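Local structure of endoglucanase E (Clostridium thermocellum, 2WAO) at residues V205-D208 and F209-V213; A160-A163 and R164-A168; P311-A314 and T315-M319; F107-S111 and G112-A116. The protein probably removes acetyl groups from plant cell-wall polysaccharides through its family 2 carbohydrate esterase domain, which also binds cellulose chains, next to an endo-1,4-beta-glucanase activity. All coordinates share one frame; numbering follows the deposited sequence.

Interaction 1 (V205-D208 and F209-V213)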
loop_
_atom_site.group_PDB
_atom_site.type_symbol
_atom_site.label_atom_id
_atom_site.label_comp_id
_atom_site.label_asym_id
_atom_site.label_seq_id
_atom_site.Cartn_x
_atom_site.Cartn_y
_atom_site.Cartn_z
ATOM N N VAL A 205 14.566 -11.305 1.367
ATOM C CA VAL A 205 13.983 -12.183 0.314
ATOM C C VAL A 205 13.606 -11.287 -0.868
ATOM O O VAL A 205 12.734 -10.443 -0.728
ATOM C CB VAL A 205 12.772 -12.977 0.819
ATOM C CG1 VAL A 205 12.085 -13.767 -0.344
ATOM C CG2 VAL A 205 13.212 -13.918 1.945
ATOM N N ARG A 206 14.298 -11.461 -1.990
ATOM C CA ARG A 206 14.115 -10.625 -3.187
ATOM C C ARG A 206 12.848 -10.972 -3.926
ATOM O O ARG A 206 12.520 -12.149 -4.072
ATOM C CB ARG A 206 15.296 -10.781 -4.131
ATOM C CG ARG A 206 16.513 -10.096 -3.559
ATOM C CD ARG A 206 17.573 -9.829 -4.605
ATOM N NE ARG A 206 18.535 -8.893 -4.039
ATOM C CZ ARG A 206 18.732 -7.632 -4.424
ATOM N NH1 ARG A 206 18.070 -7.081 -5.454
ATOM N NH2 ARG A 206 19.654 -6.936 -3.777
ATOM N N TRP A 207 12.168 -9.936 -4.404
ATOM C CA TRP A 207 10.946 -10.067 -5.230
ATOM C C TRP A 207 11.270 -10.308 -6.710
ATOM O O TRP A 207 12.181 -9.680 -7.270
ATOM C CB TRP A 207 10.139 -8.755 -5.126
ATOM C CG TRP A 207 8.950 -8.714 -5.987
ATOM C CD1 TRP A 207 8.710 -7.818 -7.004
ATOM C CD2 TRP A 207 7.792 -9.578 -5.922
ATOM N NE1 TRP A 207 7.495 -8.076 -7.559
ATOM C CE2 TRP A 207 6.902 -9.141 -6.927
ATOM C CE3 TRP A 207 7.433 -10.686 -5.106
ATOM C CZ2 TRP A 207 5.640 -9.761 -7.162
ATOM C CZ3 TRP A 207 6.193 -11.313 -5.331
ATOM C CH2 TRP A 207 5.303 -10.834 -6.362
ATOM N N ASP A 208 10.538 -11.230 -7.343
ATOM C CA ASP A 208 10.734 -11.484 -8.770
ATOM C C ASP A 208 9.725 -10.586 -9.489
ATOM O O ASP A 208 8.501 -10.805 -9.393
ATOM C CB ASP A 208 10.505 -12.949 -9.094
ATOM C CG ASP A 208 10.602 -13.248 -10.578
ATOM O OD1 ASP A 208 10.835 -12.318 -11.402
ATOM O OD2 ASP A 208 10.445 -14.433 -10.899
ATOM N N PHE A 209 10.230 -9.525 -10.114
ATOM C CA PHE A 209 9.348 -8.547 -10.789
ATOM C C PHE A 209 8.525 -9.106 -11.969
ATOM O O PHE A 209 7.575 -8.452 -12.424
ATOM C CB PHE A 209 10.147 -7.285 -11.175
ATOM C CG PHE A 209 10.434 -6.402 -9.994
ATOM C CD1 PHE A 209 9.568 -5.380 -9.689
ATOM C CD2 PHE A 209 11.561 -6.618 -9.187
ATOM C CE1 PHE A 209 9.771 -4.551 -8.582
ATOM C CE2 PHE A 209 11.797 -5.806 -8.043
ATOM C CZ PHE A 209 10.904 -4.764 -7.749
ATOM N N SER A 210 8.852 -10.302 -12.456
ATOM C CA SER A 210 8.021 -10.854 -13.540
ATOM C C SER A 210 6.670 -11.343 -13.024
ATOM O O SER A 210 5.742 -11.549 -13.815
ATOM C CB SER A 210 8.729 -11.987 -14.289
ATOM O OG SER A 210 8.756 -13.148 -13.486
ATOM N N LYS A 211 6.560 -11.538 -11.707
ATOM C CA LYS A 211 5.378 -12.162 -11.124
ATOM C C LYS A 211 4.199 -11.212 -11.072
ATOM O O LYS A 211 3.046 -11.640 -10.918
ATOM C CB LYS A 211 5.688 -12.700 -9.722
ATOM C CG LYS A 211 6.800 -13.769 -9.726
ATOM C CD LYS A 211 6.848 -14.368 -8.310
ATOM C CE LYS A 211 7.891 -15.490 -8.192
ATOM N NZ LYS A 211 8.115 -15.793 -6.741
ATOM N N TYR A 212 4.462 -9.920 -11.231
ATOM C CA TYR A 212 3.350 -8.961 -11.146
ATOM C C TYR A 212 3.716 -7.759 -11.985
ATOM O O TYR A 212 4.587 -6.977 -11.590
ATOM C CB TYR A 212 3.114 -8.550 -9.681
ATOM C CG TYR A 212 1.893 -7.651 -9.439
ATOM C CD1 TYR A 212 0.613 -8.211 -9.221
ATOM C CD2 TYR A 212 2.033 -6.265 -9.385
ATOM C CE1 TYR A 212 -0.519 -7.374 -8.964
ATOM C CE2 TYR A 212 0.919 -5.432 -9.113
ATOM C CZ TYR A 212 -0.353 -5.998 -8.947
ATOM O OH TYR A 212 -1.449 -5.163 -8.658
ATOM N N VAL A 213 3.095 -7.630 -13.161
ATOM C CA VAL A 213 3.461 -6.524 -14.045
ATOM C C VAL A 213 2.278 -5.552 -14.147
ATOM O O VAL A 213 1.339 -5.793 -14.886
ATOM C CB VAL A 213 3.922 -7.036 -15.429
ATOM C CG1 VAL A 213 4.262 -5.839 -16.355
ATOM C CG2 VAL A 213 5.145 -7.961 -15.244
HETATM O O HOH W 1 5.858 -6.459 -9.288
HETATM O O HOH W 2 9.410 -13.535 -5.914
HETATM O O HOH W 3 11.073 -15.189 -13.604
#
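A T-shaped aromatic pair, Trp207 on Phe209, joined to an aspartate-headed turn, makes this local surface contact in the loop between strands 205-206 and 216-220. The indole presents its edge. CD1 stands over the centre of the phenyl face, 3.5 Å above its plane, and the planes meet at 78°. With CG anti to the backbone N (chi1 175°), the indole also reaches forward over the turn, and its six-membered ring meets the next residues. CZ2 lies 3.8 Å from Tyr212 CB, which sits at the ring edge, near its plane, and CH2 is 3.9 Å from Lys211 CB. NE1 donates to a water in the ring plane, which in turn donates to Tyr212 O. The phenol of Tyr212 leads away from the indole, and its OH bonds to Ser169 and to the carbonyl of Ile125.

Residues 209-211 have helical backbone angles but lack regular helical bonds, and Asp208 heads this single turn. Its OD1 accepts from Ser210 N at 3.0 Å, the bond that defines an Asx turn. The amide comes from above the carboxylate plane, 52° out of it. Asp208 O accepts from Lys211 N at 3.1 Å and so spans the same turn. One water joins Asp208 OD2 to Ser210 OG. The extended Lys211 chain crosses Asp208 at about a right angle, with CE 3.8 Å from Asp208 CB. Its ammonium does not touch the carboxylate: NZ is 5.0 Å from OD2, and it donates instead to a water that also accepts from Asp208 N. Arg16 makes a cation-pi contact with the indole.

Interaction 2 (A160-A163 and R164-A168). With FMT (formic acid), chain I.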
loop_
_atom_site.group_PDB
_atom_site.type_symbol
_atom_site.label_atom_id
_atom_site.label_comp_id
_atom_site.label_asym_id
_atom_site.label_seq_id
_atom_site.Cartn_x
_atom_site.Cartn_y
_atom_site.Cartn_z
ATOM N N ALA A 160 -5.786 1.904 -1.736
ATOM C CA ALA A 160 -6.725 0.774 -1.760
ATOM C C ALA A 160 -8.075 1.195 -2.324
ATOM O O ALA A 160 -8.740 0.445 -3.067
ATOM C CB ALA A 160 -6.922 0.216 -0.366
ATOM N N ILE A 161 -8.472 2.414 -1.992
ATOM C CA ILE A 161 -9.782 2.881 -2.415
ATOM C C ILE A 161 -9.750 3.084 -3.973
ATOM O O ILE A 161 -10.710 2.692 -4.711
ATOM C CB ILE A 161 -10.103 4.224 -1.722
ATOM C CG1 ILE A 161 -10.295 4.051 -0.194
ATOM C CG2 ILE A 161 -11.376 4.859 -2.389
ATOM C CD1 ILE A 161 -10.233 5.418 0.548
ATOM N N THR A 162 -8.641 3.658 -4.461
ATOM C CA THR A 162 -8.428 3.878 -5.933
ATOM C C THR A 162 -8.455 2.508 -6.664
ATOM O O THR A 162 -9.101 2.351 -7.694
ATOM C CB THR A 162 -7.075 4.629 -6.162
ATOM O OG1 THR A 162 -7.179 5.965 -5.628
ATOM C CG2 THR A 162 -6.728 4.746 -7.675
ATOM N N ALA A 163 -7.767 1.516 -6.107
ATOM C CA ALA A 163 -7.764 0.195 -6.713
ATOM C C ALA A 163 -9.181 -0.401 -6.758
ATOM O O ALA A 163 -9.569 -0.942 -7.799
ATOM C CB ALA A 163 -6.760 -0.754 -6.025
ATOM N N ARG A 164 -9.947 -0.281 -5.669
ATOM C CA ARG A 164 -11.317 -0.813 -5.678
ATOM C C ARG A 164 -12.129 0.005 -6.700
ATOM O O ARG A 164 -12.895 -0.608 -7.460
ATOM C CB ARG A 164 -11.965 -0.770 -4.289
ATOM C CG ARG A 164 -11.437 -1.781 -3.349
ATOM C CD ARG A 164 -12.295 -1.868 -2.089
ATOM N NE ARG A 164 -12.345 -0.630 -1.310
ATOM C CZ ARG A 164 -11.463 -0.292 -0.360
ATOM N NH1 ARG A 164 -10.397 -1.062 -0.093
ATOM N NH2 ARG A 164 -11.623 0.841 0.290
ATOM N N ASN A 165 -11.956 1.324 -6.754
ATOM C CA ASN A 165 -12.698 2.181 -7.718
ATOM C C ASN A 165 -12.475 1.669 -9.145
ATOM O O ASN A 165 -13.407 1.652 -9.954
ATOM C CB ASN A 165 -12.256 3.670 -7.703
ATOM C CG ASN A 165 -12.748 4.464 -6.480
ATOM O OD1 ASN A 165 -12.212 5.568 -6.171
ATOM N ND2 ASN A 165 -13.725 3.928 -5.781
ATOM N N LEU A 166 -11.239 1.242 -9.441
ATOM C CA LEU A 166 -10.840 0.814 -10.793
ATOM C C LEU A 166 -10.970 -0.670 -11.084
ATOM O O LEU A 166 -10.622 -1.117 -12.190
ATOM C CB LEU A 166 -9.394 1.246 -11.090
ATOM C CG LEU A 166 -9.124 2.758 -11.034
ATOM C CD1 LEU A 166 -7.626 3.020 -10.936
ATOM C CD2 LEU A 166 -9.721 3.519 -12.193
ATOM N N ASN A 167 -11.439 -1.457 -10.125
ATOM C CA ASN A 167 -11.483 -2.917 -10.255
ATOM C C ASN A 167 -10.094 -3.509 -10.590
ATOM O O ASN A 167 -9.947 -4.408 -11.432
ATOM C CB ASN A 167 -12.515 -3.344 -11.310
ATOM C CG ASN A 167 -12.886 -4.810 -11.188
ATOM O OD1 ASN A 167 -13.035 -5.312 -10.084
ATOM N ND2 ASN A 167 -13.044 -5.492 -12.319
ATOM N N ALA A 168 -9.105 -3.005 -9.863
ATOM C CA ALA A 168 -7.709 -3.352 -10.051
ATOM C C ALA A 168 -7.142 -3.962 -8.782
ATOM O O ALA A 168 -7.571 -3.646 -7.676
ATOM C CB ALA A 168 -6.938 -2.112 -10.410
HETATM C C FMT I . -14.312 2.307 -1.494
HETATM O O1 FMT I . -13.992 2.485 -0.292
HETATM O O2 FMT I . -14.424 1.198 -2.080
#
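Arg164 bends at its third side-chain torsion (chi3 -62°), which folds the guanidinium back over the preceding helical turn, onto Ala160 and Ile161. One face of the flat group then covers Ala160 O, 3.7 Å from its plane, and Ile161 CA, both toward the rim. NH2 lies 3.5 Å from Ile161 CG1, and NH1 rests 3.7 Å from the methyl CB of Ala160. The edge is turned to a formic acid molecule, probably from the crystallisation liquor. NE donates to its O2 and NH2 to its O1, both at 2.9 Å and almost straight, at 173° and 175°.

Toward the end of the helix the Thr162 and Leu166 side chains lie side by side, CG2 of Thr162 3.8 Å from Leu166 CD1. Asn165 runs alongside Ile161, while its OD1 bonds to Thr324 of helix 313-331. The helix ends in a Schellman motif. Asn167 has positive phi, Ala168 N donates to Ala163 O at 3.0 Å, and Asn167 N donates to Arg164 O. This reversal leads the chain into strand 168-174 of the parallel sheet.

NH1 has its own acceptor, the carbonyl of Tyr155, and the ring of that tyrosine makes a cation-pi contact with Arg164. The paired, nearly linear bonds would suit a formate anion. They imply that this guanidinium edge can receive a small carboxylate, with the other partners restricting its rotation.

Interaction 3 (P311-A314 and T315-M319)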
loop_
_atom_site.group_PDB
_atom_site.type_symbol
_atom_site.label_atom_id
_atom_site.label_comp_id
_atom_site.label_asym_id
_atom_site.label_seq_id
_atom_site.Cartn_x
_atom_site.Cartn_y
_atom_site.Cartn_z
ATOM N N PRO A 311 -2.936 11.885 6.929
ATOM C CA PRO A 311 -4.307 12.103 6.417
ATOM C C PRO A 311 -5.417 11.284 7.109
ATOM O O PRO A 311 -5.227 10.114 7.413
ATOM C CB PRO A 311 -4.197 11.763 4.917
ATOM C CG PRO A 311 -2.713 11.985 4.596
ATOM C CD PRO A 311 -2.015 11.473 5.853
ATOM N N SER A 312 -6.579 11.932 7.287
ATOM C CA SER A 312 -7.803 11.277 7.770
ATOM C C SER A 312 -8.381 10.399 6.638
ATOM O O SER A 312 -7.942 10.519 5.456
ATOM C CB SER A 312 -8.835 12.374 8.100
ATOM O OG SER A 312 -9.184 13.068 6.899
ATOM N N ILE A 313 -9.371 9.559 6.964
ATOM C CA ILE A 313 -10.039 8.794 5.913
ATOM C C ILE A 313 -10.694 9.729 4.898
ATOM O O ILE A 313 -10.631 9.472 3.685
ATOM C CB ILE A 313 -11.009 7.769 6.492
ATOM C CG1 ILE A 313 -10.161 6.607 7.053
ATOM C CG2 ILE A 313 -11.924 7.209 5.370
ATOM C CD1 ILE A 313 -10.880 5.804 8.045
ATOM N N ALA A 314 -11.323 10.817 5.372
ATOM C CA ALA A 314 -11.868 11.768 4.420
ATOM C C ALA A 314 -10.859 12.313 3.403
ATOM O O ALA A 314 -11.169 12.446 2.213
ATOM C CB ALA A 314 -12.588 12.939 5.187
ATOM N N THR A 315 -9.662 12.641 3.886
ATOM C CA THR A 315 -8.596 13.137 3.025
ATOM C C THR A 315 -8.143 12.004 2.045
ATOM O O THR A 315 -8.003 12.265 0.845
ATOM C CB THR A 315 -7.424 13.652 3.851
ATOM O OG1 THR A 315 -7.810 14.856 4.568
ATOM C CG2 THR A 315 -6.220 13.998 2.918
ATOM N N HIS A 316 -8.006 10.770 2.539
ATOM C CA HIS A 316 -7.737 9.615 1.657
ATOM C C HIS A 316 -8.797 9.460 0.575
ATOM O O HIS A 316 -8.465 9.197 -0.579
ATOM C CB HIS A 316 -7.576 8.312 2.447
ATOM C CG HIS A 316 -6.234 8.160 3.111
ATOM N ND1 HIS A 316 -5.128 7.677 2.440
ATOM C CD2 HIS A 316 -5.831 8.380 4.394
ATOM C CE1 HIS A 316 -4.107 7.576 3.279
ATOM N NE2 HIS A 316 -4.495 8.029 4.464
ATOM N N GLN A 317 -10.073 9.657 0.944
ATOM C CA GLN A 317 -11.138 9.574 -0.018
ATOM C C GLN A 317 -10.996 10.646 -1.099
ATOM O O GLN A 317 -11.110 10.325 -2.246
ATOM C CB GLN A 317 -12.517 9.588 0.661
ATOM C CG GLN A 317 -12.721 8.292 1.458
ATOM C CD GLN A 317 -13.963 8.310 2.301
ATOM O OE1 GLN A 317 -14.210 9.262 3.046
ATOM N NE2 GLN A 317 -14.762 7.244 2.204
ATOM N N LEU A 318 -10.735 11.893 -0.722
ATOM C CA LEU A 318 -10.495 12.967 -1.707
ATOM C C LEU A 318 -9.334 12.621 -2.667
ATOM O O LEU A 318 -9.388 12.889 -3.874
ATOM C CB LEU A 318 -10.173 14.292 -1.015
ATOM C CG LEU A 318 -11.325 15.000 -0.263
ATOM C CD1 LEU A 318 -10.843 16.344 0.228
ATOM C CD2 LEU A 318 -12.584 15.103 -1.187
ATOM N N MET A 319 -8.262 12.100 -2.106
ATOM C CA MET A 319 -7.089 11.706 -2.905
ATOM C C MET A 319 -7.487 10.618 -3.891
ATOM O O MET A 319 -7.127 10.655 -5.093
ATOM C CB MET A 319 -6.010 11.213 -1.955
ATOM C CG MET A 319 -5.360 12.279 -1.134
ATOM S SD MET A 319 -4.156 11.555 0.076
ATOM C CE MET A 319 -2.831 11.133 -1.016
HETATM O O HOH W 4 -3.144 8.455 6.848
HETATM O O HOH W 5 -6.313 14.868 6.750
#
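The imidazole of His316 meets the start of its own helix with its edge. Ser312 O, Pro311 O and Ile313 CA all lie near the ring plane. CD2 comes within 3.2 Å of Ser312 O, and NE2 is 3.8 Å from Pro311 CB. A water, also at the edge, stands 2.8 Å from NE2 and donates to Pro311 O, so it ties the ring to the residue before the cap. On the other nitrogen, ND1 bonds to Tyr158 N, at the start of helix 158-165. The ring is thus held at both nitrogens.

Ser312 is the N-cap of helix 313-331. Its OG sits between the backbone N and the carbonyl carbon (chi1 64°), from where it can turn back to accept from Thr315 N at 3.1 Å. The hydroxyl also bonds to the carbonyl of Thr303. The two branches of Thr315 do different work. Its CG2 packs 3.6 Å from Pro311 CB, while OG1 bonds to Thr303 and donates to a water that accepts from Ser312 N. Regular bonds follow at once, beginning with Ser312 O from His316 N at 2.9 Å. One turn on, the Ile313 and Gln317 side chains cross obliquely, with CG2 of Ile313 3.8 Å from Gln317 CD.

Pro311 directly follows His310, a residue of the glycan pocket, and its side chain comes to about 8 Å of a bound glucose unit. A serine N-cap with a proline before it opens the last helix. In SGNH/GDSL hydrolases this helix follows the histidine block, here Asp308-Trp309-His310 with one residue between Asp and His rather than the usual two.

Interaction 4 (F107-S111 and G112-A116)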
loop_
_atom_site.group_PDB
_atom_site.type_symbol
_atom_site.label_atom_id
_atom_site.label_comp_id
_atom_site.label_asym_id
_atom_site.label_seq_id
_atom_site.Cartn_x
_atom_site.Cartn_y
_atom_site.Cartn_z
ATOM N N PHE A 107 -6.386 -22.288 6.525
ATOM C CA PHE A 107 -7.764 -21.934 6.811
ATOM C C PHE A 107 -8.516 -23.149 7.293
ATOM O O PHE A 107 -8.118 -24.277 7.008
ATOM C CB PHE A 107 -8.427 -21.361 5.551
ATOM C CG PHE A 107 -7.975 -19.957 5.209
ATOM C CD1 PHE A 107 -8.707 -18.851 5.643
ATOM C CD2 PHE A 107 -6.829 -19.745 4.429
ATOM C CE1 PHE A 107 -8.269 -17.529 5.316
ATOM C CE2 PHE A 107 -6.392 -18.445 4.088
ATOM C CZ PHE A 107 -7.104 -17.355 4.534
ATOM N N ASP A 108 -9.620 -22.918 8.005
ATOM C CA ASP A 108 -10.561 -23.991 8.343
ATOM C C ASP A 108 -12.003 -23.513 8.165
ATOM O O ASP A 108 -12.373 -22.437 8.638
ATOM C CB ASP A 108 -10.353 -24.505 9.766
ATOM C CG ASP A 108 -11.289 -25.677 10.071
ATOM O OD1 ASP A 108 -10.843 -26.805 9.882
ATOM O OD2 ASP A 108 -12.476 -25.476 10.371
ATOM N N PHE A 109 -12.811 -24.331 7.512
ATOM C CA PHE A 109 -14.178 -23.955 7.199
ATOM C C PHE A 109 -15.230 -24.775 7.950
ATOM O O PHE A 109 -16.391 -24.853 7.527
ATOM C CB PHE A 109 -14.388 -23.980 5.678
ATOM C CG PHE A 109 -13.408 -23.097 4.937
ATOM C CD1 PHE A 109 -13.552 -21.708 4.974
ATOM C CD2 PHE A 109 -12.330 -23.647 4.248
ATOM C CE1 PHE A 109 -12.632 -20.859 4.344
ATOM C CE2 PHE A 109 -11.401 -22.813 3.571
ATOM C CZ PHE A 109 -11.554 -21.412 3.629
ATOM N N GLY A 110 -14.824 -25.365 9.070
ATOM C CA GLY A 110 -15.719 -26.221 9.827
ATOM C C GLY A 110 -16.164 -27.406 8.992
ATOM O O GLY A 110 -15.329 -28.124 8.452
ATOM N N SER A 111 -17.481 -27.603 8.874
ATOM C CA SER A 111 -18.017 -28.723 8.113
ATOM C C SER A 111 -18.121 -28.389 6.632
ATOM O O SER A 111 -18.440 -29.252 5.811
ATOM C CB SER A 111 -19.364 -29.166 8.689
ATOM O OG SER A 111 -19.126 -29.980 9.827
ATOM N N GLY A 112 -17.825 -27.124 6.294
ATOM C CA GLY A 112 -17.840 -26.667 4.902
ATOM C C GLY A 112 -16.529 -26.962 4.171
ATOM O O GLY A 112 -15.801 -27.879 4.542
ATOM N N LYS A 113 -16.242 -26.203 3.110
ATOM C CA LYS A 113 -15.065 -26.478 2.242
ATOM C C LYS A 113 -14.639 -25.267 1.435
ATOM O O LYS A 113 -15.429 -24.351 1.186
ATOM C CB LYS A 113 -15.354 -27.624 1.268
ATOM C CG LYS A 113 -16.504 -27.351 0.317
ATOM C CD LYS A 113 -16.854 -28.561 -0.603
ATOM C CE LYS A 113 -17.881 -28.130 -1.640
ATOM N NZ LYS A 113 -18.203 -29.260 -2.617
ATOM N N LEU A 114 -13.385 -25.300 1.013
ATOM C CA LEU A 114 -12.876 -24.342 0.005
ATOM C C LEU A 114 -13.519 -24.564 -1.378
ATOM O O LEU A 114 -13.676 -25.705 -1.820
ATOM C CB LEU A 114 -11.376 -24.495 -0.099
ATOM C CG LEU A 114 -10.602 -23.417 -0.861
ATOM C CD1 LEU A 114 -10.683 -22.100 -0.074
ATOM C CD2 LEU A 114 -9.152 -23.858 -1.081
ATOM N N LEU A 115 -13.891 -23.472 -2.043
ATOM C CA LEU A 115 -14.456 -23.499 -3.394
ATOM C C LEU A 115 -13.453 -22.882 -4.384
ATOM O O LEU A 115 -12.443 -22.369 -3.961
ATOM C CB LEU A 115 -15.751 -22.688 -3.421
ATOM C CG LEU A 115 -16.964 -23.163 -2.642
ATOM C CD1 LEU A 115 -18.130 -22.131 -2.767
ATOM C CD2 LEU A 115 -17.400 -24.553 -3.125
ATOM N N ALA A 116 -13.695 -23.012 -5.695
ATOM C CA ALA A 116 -12.869 -22.320 -6.712
ATOM C C ALA A 116 -12.618 -20.838 -6.367
ATOM O O ALA A 116 -13.566 -20.111 -6.034
ATOM C CB ALA A 116 -13.541 -22.427 -8.097
HETATM O O HOH W 6 -15.110 -30.227 6.364
HETATM O O HOH W 7 -16.561 -30.246 4.503
#
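Phe109 meets Leu114 and its backbone across a tight turn. CE2 is 3.8 Å from Leu114 CD1, and CD2 lies equally close to Leu114 N. The two side chains run at a slant to each other. Leu114 has CG anti to its own amide nitrogen (chi1 -168°), which carries CD1 to the CE2-CZ end of the phenyl ring. Beyond the pair, Phe38 and Leu36 of strand 33-40 also meet Phe109, so the ring joins the turn to the sheet.

Between these residues the chain reverses in a type II' beta turn from Phe109 to Gly112. Gly112 N donates to Phe109 O at 3.0 Å, with an angle of 145° at the hydrogen. Gly110 holds the first inner position, with a phi of 61° that suits glycine. Just before it, Asp108 OD2 accepts from Gly110 N at 2.7 Å and forms an Asx turn. That amide approaches from above the carboxylate plane. The turn links strand 102-108 of the five-stranded antiparallel sheet to strand 113-114, which pairs with strand 33-40 in the other antiparallel sheet of the N-terminal region.

Polar and apolar parts of the turn are divided. The carboxylate and the turn bond take up two amides of the reversal, Gly110 N and Gly112 N. The Phe109-Leu114 contact is apolar, so it adds packing but no directed bond; the directed bonds of the turn come from the acceptors Asp108 OD2 and Phe109 O.

How the interactions relate
Interactions 2 and 3 meet directly. Ile161 CD1 packs 3.9 Å from Gln317 CG, where helix 158-165 lies against helix 313-331, and their centres are 14 Å apart. Interaction 3 is the one tied to the glycan site, since 311-314 directly follows pocket residues Asp308, Trp309 and His310. Interaction 1 lies on the opposite side of the chain's centre from interaction 3, with nearest atoms about 17 Å apart. It approaches interaction 2 to about 6 Å without touching. Tyr212 and Ala168 both reach Ile125 of strand 123-129. Interaction 4 belongs to the N-terminal beta region, its centre about 36 Å from that of interaction 3.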